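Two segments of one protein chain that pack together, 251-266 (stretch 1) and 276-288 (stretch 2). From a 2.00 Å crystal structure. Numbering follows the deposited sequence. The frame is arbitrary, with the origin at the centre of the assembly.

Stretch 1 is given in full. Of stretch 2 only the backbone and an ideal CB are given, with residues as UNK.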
# COMPACT_ATOMS: atom_id res chain seq x y z
N MET A 251 -15.94 -3.39 3.76
CA MET A 251 -17.00 -2.45 3.99
C MET A 251 -16.52 -1.06 4.38
O MET A 251 -15.50 -0.92 5.02
CB MET A 251 -18.02 -2.96 5.01
CG MET A 251 -17.51 -3.35 6.35
SD MET A 251 -18.57 -4.65 7.03
CE MET A 251 -20.23 -3.91 6.84
N GLU A 252 -17.30 -0.06 3.98
CA GLU A 252 -16.98 1.32 4.29
C GLU A 252 -17.94 1.80 5.36
O GLU A 252 -19.18 1.64 5.25
CB GLU A 252 -17.08 2.15 3.03
CG GLU A 252 -16.86 3.61 3.23
CD GLU A 252 -17.09 4.44 1.95
OE1 GLU A 252 -16.72 4.01 0.83
OE2 GLU A 252 -17.60 5.53 2.07
N VAL A 253 -17.41 2.36 6.45
CA VAL A 253 -18.27 2.76 7.52
C VAL A 253 -17.93 4.21 7.95
O VAL A 253 -16.77 4.48 8.17
CB VAL A 253 -18.04 1.96 8.82
CG1 VAL A 253 -19.32 1.63 9.42
CG2 VAL A 253 -17.25 0.69 8.61
N ASP A 254 -18.96 5.03 8.21
CA ASP A 254 -18.82 6.32 8.90
C ASP A 254 -18.94 6.16 10.41
O ASP A 254 -19.84 5.50 10.87
CB ASP A 254 -19.90 7.30 8.40
CG ASP A 254 -19.64 7.80 6.97
OD1 ASP A 254 -18.60 7.47 6.29
OD2 ASP A 254 -20.53 8.53 6.50
N ALA A 255 -18.01 6.78 11.14
CA ALA A 255 -18.01 6.76 12.57
C ALA A 255 -17.36 8.02 13.07
O ALA A 255 -16.16 8.29 12.79
CB ALA A 255 -17.20 5.58 13.08
N GLY A 256 -18.10 8.79 13.87
CA GLY A 256 -17.43 9.88 14.61
C GLY A 256 -16.83 10.98 13.75
O GLY A 256 -15.79 11.59 14.13
N GLY A 257 -17.44 11.25 12.59
CA GLY A 257 -16.85 12.22 11.65
C GLY A 257 -15.82 11.61 10.69
O GLY A 257 -15.53 12.20 9.70
N ALA A 258 -15.28 10.41 11.02
CA ALA A 258 -14.29 9.69 10.19
C ALA A 258 -14.97 8.65 9.28
O ALA A 258 -16.12 8.33 9.51
CB ALA A 258 -13.30 8.97 11.12
N THR A 259 -14.30 8.19 8.23
CA THR A 259 -14.80 7.13 7.37
C THR A 259 -13.66 6.14 7.28
O THR A 259 -12.51 6.54 6.97
CB THR A 259 -15.12 7.61 5.94
OG1 THR A 259 -16.12 8.63 6.03
CG2 THR A 259 -15.67 6.41 5.01
N VAL A 260 -13.91 4.90 7.65
CA VAL A 260 -12.89 3.88 7.51
C VAL A 260 -13.32 2.80 6.50
O VAL A 260 -14.54 2.57 6.30
CB VAL A 260 -12.50 3.26 8.83
CG1 VAL A 260 -11.87 4.28 9.74
CG2 VAL A 260 -13.76 2.63 9.52
N LEU A 261 -12.35 2.16 5.86
CA LEU A 261 -12.65 0.99 5.04
C LEU A 261 -12.16 -0.19 5.85
O LEU A 261 -11.08 -0.14 6.39
CB LEU A 261 -11.86 0.95 3.71
CG LEU A 261 -12.17 1.92 2.61
CD1 LEU A 261 -11.21 1.61 1.41
CD2 LEU A 261 -13.60 1.69 2.24
N LEU A 262 -12.98 -1.23 5.92
CA LEU A 262 -12.63 -2.42 6.70
C LEU A 262 -12.62 -3.58 5.76
O LEU A 262 -13.52 -3.68 4.90
CB LEU A 262 -13.71 -2.74 7.73
CG LEU A 262 -13.92 -1.75 8.84
CD1 LEU A 262 -15.15 -2.18 9.64
CD2 LEU A 262 -12.73 -1.75 9.70
N ARG A 263 -11.65 -4.48 5.95
CA ARG A 263 -11.66 -5.77 5.26
C ARG A 263 -11.42 -6.91 6.29
O ARG A 263 -10.45 -6.86 7.07
CB ARG A 263 -10.58 -5.80 4.21
CG ARG A 263 -10.61 -7.13 3.52
CD ARG A 263 -9.48 -7.30 2.66
NE ARG A 263 -9.41 -8.70 2.21
CZ ARG A 263 -8.40 -9.15 1.50
NH1 ARG A 263 -7.39 -8.31 1.21
NH2 ARG A 263 -8.39 -10.42 1.10
N THR A 264 -12.35 -7.87 6.36
CA THR A 264 -12.24 -8.96 7.32
C THR A 264 -11.83 -10.23 6.55
O THR A 264 -12.14 -10.39 5.35
CB THR A 264 -13.59 -9.22 8.05
OG1 THR A 264 -14.61 -9.58 7.07
CG2 THR A 264 -14.08 -7.90 8.73
N LEU A 265 -11.11 -11.09 7.27
CA LEU A 265 -10.56 -12.36 6.75
C LEU A 265 -10.66 -13.36 7.87
O LEU A 265 -10.02 -13.20 8.89
CB LEU A 265 -9.06 -12.23 6.47
CG LEU A 265 -8.73 -11.45 5.26
CD1 LEU A 265 -8.48 -10.04 5.85
CD2 LEU A 265 -7.46 -12.08 4.64
N PRO A 266 -11.57 -14.32 7.75
CA PRO A 266 -11.65 -15.33 8.82
C PRO A 266 -10.39 -16.24 8.76
O PRO A 266 -9.85 -16.48 7.67
CB PRO A 266 -12.92 -16.11 8.46
CG PRO A 266 -13.13 -15.91 7.00
CD PRO A 266 -12.52 -14.55 6.65
N UNK A 276 -9.65 -14.14 13.44
CA UNK A 276 -9.79 -13.35 12.24
C UNK A 276 -8.74 -12.24 12.15
O UNK A 276 -8.18 -11.82 13.15
CB UNK A 276 -11.20 -12.75 12.18
N UNK A 277 -8.47 -11.81 10.92
CA UNK A 277 -7.62 -10.61 10.70
C UNK A 277 -8.59 -9.58 10.19
O UNK A 277 -9.56 -9.93 9.50
CB UNK A 277 -6.46 -10.85 9.73
N UNK A 278 -8.37 -8.32 10.56
CA UNK A 278 -9.12 -7.24 10.05
C UNK A 278 -8.14 -6.18 9.59
O UNK A 278 -7.27 -5.72 10.36
CB UNK A 278 -10.10 -6.71 11.09
N UNK A 279 -8.31 -5.75 8.36
CA UNK A 279 -7.49 -4.61 7.87
C UNK A 279 -8.36 -3.38 7.85
O UNK A 279 -9.56 -3.46 7.58
CB UNK A 279 -6.91 -4.88 6.48
N UNK A 280 -7.79 -2.26 8.24
CA UNK A 280 -8.56 -1.01 8.31
C UNK A 280 -7.79 0.13 7.69
O UNK A 280 -6.59 0.20 7.83
CB UNK A 280 -8.92 -0.67 9.76
N UNK A 281 -8.48 1.00 6.95
CA UNK A 281 -7.78 2.14 6.39
C UNK A 281 -8.64 3.37 6.68
O UNK A 281 -9.80 3.37 6.31
CB UNK A 281 -7.52 1.97 4.89
N UNK A 282 -8.09 4.36 7.36
CA UNK A 282 -8.78 5.66 7.50
C UNK A 282 -8.87 6.38 6.16
O UNK A 282 -7.86 6.83 5.56
CB UNK A 282 -8.06 6.55 8.52
N UNK A 283 -10.05 6.45 5.60
CA UNK A 283 -10.17 7.14 4.33
C UNK A 283 -10.92 8.52 4.42
O UNK A 283 -11.53 8.97 3.48
CB UNK A 283 -10.90 6.22 3.35
N UNK A 284 -10.95 9.09 5.60
CA UNK A 284 -11.65 10.36 5.83
C UNK A 284 -11.27 11.43 4.80
O UNK A 284 -12.16 12.04 4.20
CB UNK A 284 -11.35 10.87 7.24
N UNK A 285 -9.96 11.61 4.58
CA UNK A 285 -9.45 12.64 3.68
C UNK A 285 -9.22 12.09 2.30
O UNK A 285 -8.99 12.83 1.39
CB UNK A 285 -8.15 13.24 4.22
N UNK A 286 -9.20 10.77 2.16
CA UNK A 286 -8.96 10.16 0.85
C UNK A 286 -10.28 10.20 0.07
O UNK A 286 -10.30 10.63 -1.06
CB UNK A 286 -8.44 8.73 0.99
N UNK A 287 -11.34 9.72 0.69
CA UNK A 287 -12.76 10.02 0.38
C UNK A 287 -12.99 11.43 -0.19
O UNK A 287 -13.65 11.57 -1.21
CB UNK A 287 -13.60 9.86 1.65
N UNK A 288 -12.46 12.48 0.47
CA UNK A 288 -12.77 13.84 0.05
C UNK A 288 -11.73 14.47 -0.87
O UNK A 288 -12.10 15.24 -1.76
CB UNK A 288 -12.94 14.72 1.29

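Strand 258-266 runs antiparallel to strand 276-282, so successive positions of the second strand alternate between two faces. One carries Val260, Leu262, Thr264 and Pro266, the other Leu261, Arg263 and Leu265.

At position 276 the CB lies on the Pro266 face, 3.5 Å from Leu265 O. A small or apolar side chain would suit; the residue is Ala276, its CB 4.2 Å from Pro266 CA. Position 277 pairs with Leu265 on the other face, its N donating to Leu265 O at 2.9 Å. Several apolar residues seem possible; Ala277 sets its CB 4.3 Å from Leu265 CB.

Position 278 lies beside Thr264, with the methyls of Leu262 on the same face. A beta-branched apolar residue favours extended angles and could reach both neighbours. It is Ile278, whose CG2 comes 4.2 Å from Leu262 CD2 and CG1 4.1 Å from Thr264 CG2.

Position 279 is locked to Arg263 by two backbone bonds, N to Arg263 O at 2.7 Å and O from Arg263 N at 2.8 Å. Leu265 and the aliphatic part of Arg263 invite a long apolar chain. Leu279 supplies it, its CG 4.3 Å from Leu265 CD1 and its CD1 4.1 Å from Arg263 CD.

Position 280 has its ideal CB 4.0 Å from Leu262 CD2, with Val260 on the same face, so valine, isoleucine or leucine would fit. Ile280 places CG1 3.7 Å from Leu262 CD2 and 3.9 Å from Val260 CB.

Position 281 pairs with Leu261, but a long chain could lead off, and many types are possible. It is Arg281, extended, its end leading away.

At 282 the strand ends, and an acceptor could secure the turn into 284. Asp282 does so: its OD1 accepts from the backbone N of 284 at 2.9 Å.

Position 283 donates its N to Thr259 O at 2.8 Å, and its CB points sideways near Leu261. An apolar residue fits; Val283 sets CG1 3.9 Å from Leu261 CG.

At 284 the ideal CB is 4.1 Å from Thr259 N, a donor, so a short acceptor such as serine, threonine or aspartate is apt. Thr284 OG1 accepts from Thr259 N at 3.1 Å and donates to Asp282 OD1 at 2.6 Å.

Positions 285 and 286 have no stretch 1 atom near their ideal CB and leave the choice open: Glu285 and Val286.

At 287 the CB points toward stretch 1, where Asp254 and Glu252 offer negative charge to a long basic chain. Lys287 extends, all t, and its NZ forms a salt bridge with Asp254 OD1 at 3.5 Å. Position 288 is out of reach; Arg288 is poorly ordered.

Stretch 2 276-288: AAILIRDVTEVKR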
# COMPACT_ATOMS: atom_id res chain seq x y z
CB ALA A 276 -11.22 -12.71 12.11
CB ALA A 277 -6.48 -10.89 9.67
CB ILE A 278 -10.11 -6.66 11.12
CG1 ILE A 278 -11.11 -7.79 11.54
CG2 ILE A 278 -10.87 -5.40 10.62
CD1 ILE A 278 -12.11 -7.35 12.51
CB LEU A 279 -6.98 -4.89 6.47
CG LEU A 279 -6.41 -6.31 6.30
CD1 LEU A 279 -6.09 -6.42 4.81
CD2 LEU A 279 -5.18 -6.46 7.12
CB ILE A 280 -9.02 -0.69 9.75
CG1 ILE A 280 -9.85 0.62 9.82
CG2 ILE A 280 -7.86 -0.65 10.72
CD1 ILE A 280 -10.37 0.88 11.27
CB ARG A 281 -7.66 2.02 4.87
CG ARG A 281 -6.86 3.23 4.32
CD ARG A 281 -6.72 3.30 2.79
NE ARG A 281 -5.72 4.36 2.56
CZ ARG A 281 -5.49 5.00 1.40
NH1 ARG A 281 -6.14 4.63 0.28
NH2 ARG A 281 -4.52 5.93 1.35
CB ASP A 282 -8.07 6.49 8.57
CG ASP A 282 -8.74 7.86 8.81
OD1 ASP A 282 -9.64 8.20 8.01
OD2 ASP A 282 -8.36 8.56 9.79
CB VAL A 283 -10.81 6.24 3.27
CG1 VAL A 283 -9.91 5.02 3.02
CG2 VAL A 283 -12.20 5.80 3.71
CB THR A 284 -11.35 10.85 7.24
OG1 THR A 284 -11.72 9.82 8.17
CG2 THR A 284 -12.17 12.15 7.59
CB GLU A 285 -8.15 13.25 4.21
CG GLU A 285 -8.17 13.52 5.76
CD GLU A 285 -9.24 14.51 6.15
OE1 GLU A 285 -9.62 15.30 5.26
OE2 GLU A 285 -9.72 14.50 7.30
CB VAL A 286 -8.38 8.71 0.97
CG1 VAL A 286 -8.15 8.12 -0.42
CG2 VAL A 286 -7.06 8.72 1.80
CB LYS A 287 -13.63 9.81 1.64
CG LYS A 287 -15.13 9.72 1.39
CD LYS A 287 -15.96 9.74 2.68
CE LYS A 287 -17.45 9.87 2.32
NZ LYS A 287 -18.32 9.57 3.50
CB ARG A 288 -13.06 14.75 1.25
CG ARG A 288 -11.87 15.07 2.13
CD ARG A 288 -12.35 15.60 3.49
NE ARG A 288 -13.37 16.65 3.39
CZ ARG A 288 -13.19 17.83 2.79
NH1 ARG A 288 -12.05 18.11 2.17
NH2 ARG A 288 -14.18 18.73 2.78
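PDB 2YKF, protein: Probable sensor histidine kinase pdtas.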